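Local atomic coordinates of uncharacterized protein (Streptococcus pneumoniae, PDB entry 3LFT), a protein that binds L-tryptophan in the cleft between its two lobes and is probably the substrate-binding component of an ABC transporter. Residues L18-K21 with G22-G26; D235-D238 with L239-T243; G244-I247 with V248-L251. All blocks are in the same frame, centred on the assembly; numbering follows the deposited sequence. Where two conformers were deposited one is given.

Two neighbouring helices that pack on the same parallel sheet hold all three contacts, and each contact is local, joining successive turns of one helix. Interactions 1 and 2 have centres about 7 Å apart and touch where I23 CG1 comes 3.5 Å from G240 O. Both reach the bound tryptophan: I19 of interaction 1 packs on it, and Q236 of interaction 2 bonds its indole nitrogen. I19 CD1 and Q236 OE1 are 3.5 Å apart. Interaction 3 continues the same helix as interaction 2, its centre about 13 Å from each of the others, and meets interaction 1 through I23 CG2 and I247 CD1, 3.8 Å apart.

Interaction 1: residues L18-K21 with G22-G26; sequences LIYK and GIQDG
Y20 and Q24 meet in a local contact between successive turns of helix 14-29, which follows strand 3-9 at the edge of the tryptophan pocket. The carboxamide of Q24 lies over one face of the Y20 ring, the two planes only 11° apart, with NE2 displaced toward the rim and Q24 CD 3.8 Å from Y20 CE1. Closer to the backbone, Q24 CG makes a CH-pi contact 4.2 Å from the centroid of the Y20 ring. The Y20 ring is brought there by a first torsion of -177°, CG lying anti to the backbone N, while the Q24 chain runs extended beyond CG. Two donors of Q24 approach Y20 O: the backbone N makes the regular helical bond at 3.0 Å, and NE2 adds a weak one at 3.5 Å.

This helix is the crossover connection of the beta-alpha-beta unit formed with strands 3-9 and 37-43, a building block of the periplasmic-binding-protein fold. Y20 faces the sheet, where its ring stacks with that of F41. I23 CD1 approaches the Y20 ring at its edge, 4.3 Å from CD2, and lies equally far from I19 CG2, so that I19, Y20 and I23 all touch I69 of strand 65-69. I19 also touches the bound tryptophan.

On another side of the helix K21 bends at chi2 and again near its end, and passes across the D25 carboxylate. K21 NZ comes 3.1 Å from D25 OD2, a weak salt bridge that is doubtful, because OD2 lies too close to another atom of the model.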
# COMPACT_ATOMS: atom_id res chain seq x y z
N LEU A 18 -5.47 9.43 1.42
CA LEU A 18 -5.11 9.77 2.80
C LEU A 18 -3.60 10.00 2.96
O LEU A 18 -3.18 10.92 3.68
CB LEU A 18 -5.64 8.71 3.77
CG LEU A 18 -5.49 8.97 5.26
CD1 LEU A 18 -5.99 10.35 5.72
CD2 LEU A 18 -6.21 7.86 6.01
N ILE A 19 -2.78 9.20 2.27
CA ILE A 19 -1.35 9.46 2.22
C ILE A 19 -1.08 10.86 1.66
O ILE A 19 -0.28 11.62 2.24
CB ILE A 19 -0.62 8.37 1.42
CG1 ILE A 19 -0.71 7.05 2.18
CG2 ILE A 19 0.84 8.77 1.15
CD1 ILE A 19 -0.29 5.87 1.34
N TYR A 20 -1.75 11.24 0.57
CA TYR A 20 -1.53 12.56 0.01
C TYR A 20 -1.95 13.66 0.99
O TYR A 20 -1.25 14.68 1.11
CB TYR A 20 -2.19 12.71 -1.37
CG TYR A 20 -1.93 14.06 -2.03
CD1 TYR A 20 -2.98 14.84 -2.52
CD2 TYR A 20 -0.63 14.55 -2.12
CE1 TYR A 20 -2.72 16.07 -3.12
CE2 TYR A 20 -0.38 15.79 -2.70
CZ TYR A 20 -1.42 16.53 -3.19
OH TYR A 20 -1.15 17.75 -3.77
N LYS A 21 -3.06 13.48 1.70
CA LYS A 21 -3.48 14.42 2.73
C LYS A 21 -2.36 14.56 3.77
O LYS A 21 -2.00 15.67 4.18
CB LYS A 21 -4.79 13.96 3.38
CG LYS A 21 -5.06 14.51 4.79
CD LYS A 21 -5.60 15.93 4.79
CE LYS A 21 -5.82 16.41 6.21
NZ LYS A 21 -5.96 15.26 7.16
N GLY A 22 -1.81 13.41 4.19
CA GLY A 22 -0.67 13.40 5.13
C GLY A 22 0.54 14.15 4.61
O GLY A 22 1.17 14.90 5.35
N ILE A 23 0.86 13.97 3.32
CA ILE A 23 1.96 14.72 2.71
C ILE A 23 1.74 16.22 2.87
O ILE A 23 2.65 16.95 3.30
CB ILE A 23 2.15 14.33 1.22
CG1 ILE A 23 2.71 12.91 1.10
CG2 ILE A 23 3.04 15.38 0.48
CD1 ILE A 23 2.63 12.34 -0.32
N GLN A 24 0.55 16.67 2.50
CA GLN A 24 0.22 18.09 2.61
C GLN A 24 0.29 18.56 4.05
O GLN A 24 0.79 19.66 4.29
CB GLN A 24 -1.18 18.33 2.05
CG GLN A 24 -1.29 18.12 0.55
CD GLN A 24 -2.72 18.19 0.07
OE1 GLN A 24 -3.10 19.12 -0.66
NE2 GLN A 24 -3.53 17.21 0.45
N ASP A 25 -0.17 17.75 5.00
CA ASP A 25 -0.12 18.15 6.41
C ASP A 25 1.32 18.26 6.86
O ASP A 25 1.65 19.18 7.59
CB ASP A 25 -0.86 17.13 7.27
CG ASP A 25 -2.37 17.14 7.04
OD1 ASP A 25 -2.91 18.11 6.45
OD2 ASP A 25 -3.01 16.18 7.50
N GLY A 26 2.18 17.32 6.43
CA GLY A 26 3.58 17.33 6.88
C GLY A 26 4.33 18.51 6.30
O GLY A 26 5.11 19.16 7.00

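Interaction 2: residues D235-D238 with L239-T243; sequences DQHD and LGVAT. With TRP (tryptophan), chain C.
Q236 opens the first turn of helix 236-251 beside L239, and it brings this helix start into the tryptophan pocket. Q236 OE1 accepts from the indole NE1 of the bound tryptophan at 2.8 Å, and the bond is nearly straight, 168° at the hydrogen. Its amide is turned to the ligand by a chain bent at chi2 (-63°), and the other end of the amide is held as well, because Q236 NE2 donates to I234 O. With both ends engaged, the amide's rotation is fixed and its oxygen stays facing the indole. L239 runs alongside Q236 in the same direction, with L239 CD1 3.6 Å from Q236 NE2.

The helix starts with an N-cap: D235 OD1 receives D238 N at 2.9 Å, the donor meeting the anti side of the carboxylate from 30° outside its plane. The backbone series then begins with L239 N on D235 O. In the fold of this ligand-binding protein the helix leaves strand 230-233 and packs on the six-stranded sheet; L239 and A242 lie against V113 and F264, and T243 against I87 and A89. T243 OG1 donates back to L239 O at 2.8 Å; the buried hydroxyl thus spends its proton on its own helix. L239 O also accepts T243 N at 3.0 Å, and the two donors approach from opposite faces of the carbonyl plane.

Farther round the helix, the V241 methyl CG2 sits 3.4 Å from H237 O, the carbonyl oxygen that also accepts V241 N.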
# COMPACT_ATOMS: atom_id res chain seq x y z
N ASP A 235 -0.64 2.90 9.63
CA ASP A 235 -1.44 4.13 9.58
C ASP A 235 -1.09 4.96 8.34
O ASP A 235 0.05 5.42 8.19
CB ASP A 235 -1.21 4.90 10.89
CG ASP A 235 -2.07 6.12 11.05
OD1 ASP A 235 -1.98 7.05 10.23
OD2 ASP A 235 -2.79 6.21 12.07
N GLN A 236 -2.09 5.17 7.49
CA GLN A 236 -1.85 5.82 6.20
C GLN A 236 -1.51 7.28 6.35
O GLN A 236 -0.63 7.81 5.66
CB GLN A 236 -3.05 5.65 5.29
CG GLN A 236 -3.44 4.18 5.06
CD GLN A 236 -2.34 3.41 4.37
OE1 GLN A 236 -2.13 3.60 3.16
NE2 GLN A 236 -1.64 2.55 5.09
N HIS A 237 -2.22 7.97 7.25
CA HIS A 237 -1.89 9.37 7.47
C HIS A 237 -0.46 9.55 7.99
O HIS A 237 0.26 10.46 7.55
CB HIS A 237 -2.94 10.04 8.36
CG HIS A 237 -2.66 11.48 8.62
ND1 HIS A 237 -2.96 12.48 7.71
CD2 HIS A 237 -2.08 12.09 9.67
CE1 HIS A 237 -2.59 13.64 8.21
NE2 HIS A 237 -2.05 13.43 9.39
N ASP A 238 -0.02 8.67 8.90
CA ASP A 238 1.38 8.68 9.38
C ASP A 238 2.39 8.52 8.24
O ASP A 238 3.44 9.19 8.22
CB ASP A 238 1.63 7.61 10.45
CG ASP A 238 1.00 7.94 11.80
OD1 ASP A 238 0.63 9.11 12.05
OD2 ASP A 238 0.90 7.01 12.62
N LEU A 239 2.09 7.63 7.30
CA LEU A 239 2.96 7.46 6.13
C LEU A 239 3.08 8.74 5.35
O LEU A 239 4.18 9.14 4.92
CB LEU A 239 2.45 6.35 5.20
CG LEU A 239 2.50 4.93 5.76
CD1 LEU A 239 1.69 4.01 4.87
CD2 LEU A 239 3.95 4.46 5.91
N GLY A 240 1.96 9.43 5.16
CA GLY A 240 1.99 10.66 4.39
C GLY A 240 2.73 11.77 5.11
O GLY A 240 3.54 12.49 4.51
N VAL A 241 2.48 11.94 6.41
CA VAL A 241 3.20 12.98 7.16
C VAL A 241 4.71 12.74 7.12
O VAL A 241 5.50 13.66 6.90
CB VAL A 241 2.71 13.07 8.62
CG1 VAL A 241 3.55 14.05 9.45
CG2 VAL A 241 1.25 13.50 8.64
N ALA A 242 5.11 11.48 7.29
CA ALA A 242 6.54 11.16 7.28
C ALA A 242 7.14 11.45 5.91
O ALA A 242 8.28 11.92 5.80
CB ALA A 242 6.75 9.69 7.66
N THR A 243 6.37 11.20 4.85
CA THR A 243 6.82 11.53 3.51
C THR A 243 6.97 13.05 3.37
O THR A 243 7.96 13.54 2.82
CB THR A 243 5.84 11.02 2.45
OG1 THR A 243 5.69 9.60 2.55
CG2 THR A 243 6.31 11.37 1.05
N TRP C . 2.55 0.40 -0.51
CA TRP C . 1.85 0.33 -1.82
C TRP C . 2.85 0.22 -2.93
O TRP C . 2.53 0.52 -4.08
CB TRP C . 0.94 1.56 -1.99
CG TRP C . -0.11 1.63 -0.92
CD1 TRP C . -0.11 2.41 0.24
CD2 TRP C . -1.35 0.84 -0.88
NE1 TRP C . -1.25 2.16 0.96
CE2 TRP C . -2.01 1.24 0.37
CE3 TRP C . -1.88 -0.11 -1.72
CZ2 TRP C . -3.21 0.64 0.69
CZ3 TRP C . -3.09 -0.70 -1.36
CH2 TRP C . -3.74 -0.31 -0.17
OXT TRP C . 3.99 -0.18 -2.67

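Interaction 3: residues G244-I247 with V248-L251; sequences GKMI and VQVL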
# COMPACT_ATOMS: atom_id res chain seq x y z
N GLY A 244 5.98 13.80 3.87
CA GLY A 244 6.08 15.27 3.85
C GLY A 244 7.35 15.77 4.51
O GLY A 244 8.04 16.67 3.99
N LYS A 245 7.67 15.22 5.67
CA LYS A 245 8.88 15.63 6.35
C LYS A 245 10.14 15.29 5.59
O LYS A 245 11.09 16.09 5.61
CB LYS A 245 8.90 15.08 7.76
CG LYS A 245 7.84 15.81 8.59
CD LYS A 245 7.74 15.33 10.01
CE LYS A 245 6.65 16.12 10.73
NZ LYS A 245 6.98 17.57 10.88
N MSE A 246 10.19 14.16 4.90
CA MSE A 246 11.36 13.81 4.07
C MSE A 246 11.45 14.72 2.85
O MSE A 246 12.57 15.08 2.46
CB MSE A 246 11.35 12.34 3.67
CG MSE A 246 11.48 11.43 4.88
SE MSE A 246 11.74 9.58 4.39
CE MSE A 246 13.60 9.69 3.85
N ILE A 247 10.32 15.11 2.27
CA ILE A 247 10.36 16.07 1.17
C ILE A 247 11.05 17.34 1.65
O ILE A 247 11.90 17.89 0.94
CB ILE A 247 8.94 16.38 0.70
CG1 ILE A 247 8.34 15.16 -0.02
CG2 ILE A 247 8.93 17.58 -0.23
CD1 ILE A 247 6.82 15.27 -0.20
N VAL A 248 10.69 17.83 2.83
CA VAL A 248 11.29 19.04 3.35
C VAL A 248 12.78 18.85 3.58
O VAL A 248 13.59 19.74 3.26
CB VAL A 248 10.57 19.50 4.63
CG1 VAL A 248 11.33 20.62 5.33
CG2 VAL A 248 9.14 19.94 4.28
N GLN A 249 13.17 17.70 4.14
CA GLN A 249 14.59 17.43 4.35
C GLN A 249 15.37 17.56 3.03
O GLN A 249 16.49 18.11 3.02
CB GLN A 249 14.80 16.02 4.88
CG GLN A 249 14.66 15.79 6.34
CD GLN A 249 15.10 14.36 6.63
OE1 GLN A 249 16.30 14.08 6.81
NE2 GLN A 249 14.15 13.46 6.61
N VAL A 250 14.81 17.04 1.95
CA VAL A 250 15.46 17.07 0.65
C VAL A 250 15.45 18.48 0.06
O VAL A 250 16.46 18.93 -0.47
CB VAL A 250 14.93 15.97 -0.31
CG1 VAL A 250 15.56 16.10 -1.70
CG2 VAL A 250 15.22 14.58 0.28
N LEU A 251 14.33 19.21 0.20
CA LEU A 251 14.31 20.60 -0.25
C LEU A 251 15.43 21.39 0.42
O LEU A 251 16.06 22.24 -0.22
CB LEU A 251 12.96 21.26 0.02
CG LEU A 251 11.79 20.73 -0.81
CD1 LEU A 251 10.48 21.31 -0.31
CD2 LEU A 251 11.99 21.00 -2.30
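Apolar packing between I247 and L251 joins the last two turns of helix 236-251. The two side chains lie side by side and point the same way, with I247 CG2 4.0 Å from L251 CD1.

A second group of contacts sets side chains over carbonyl oxygens of the preceding turn. L251 carries its CG anti to the carbonyl carbon (chi1 -68°), which lays the branch back over that turn and places L251 CG 3.3 Å from I247 O. V248 and V250 use one methyl each: V248 CG2 is 3.5 Å from G244 O, and V250 CG2 is the same distance from M246 O.

The other side-chain contact is mixed in character. Q249 crosses the selenomethionine M246, its NE2 lying 3.8 Å from M246 CG, where it meets the aliphatic base of that side chain. The M246 chain is extended through chi2 (-172°), and the bend at chi3 concerns only its terminal methyl.

Backbone hydrogen bonds run from each residue of 248-251 to the one four places earlier, among them L251 N to I247 O at 2.9 Å.

In the layered alpha/beta arrangement of this lobe, the segment lies on the parallel sheet beside helix 14-29. I247 reaches L65 and V67 of strand 65-69 as well as I23 and L27 of the neighbouring helix; M246 rests on T111 and V113, and V250 and L251 both touch L65. The ligand is remote, about 14 Å from the M246 side chain.

Charge pairing is directed across to the end of that neighbouring helix, where K245 NZ makes salt bridges with both E29 and E30.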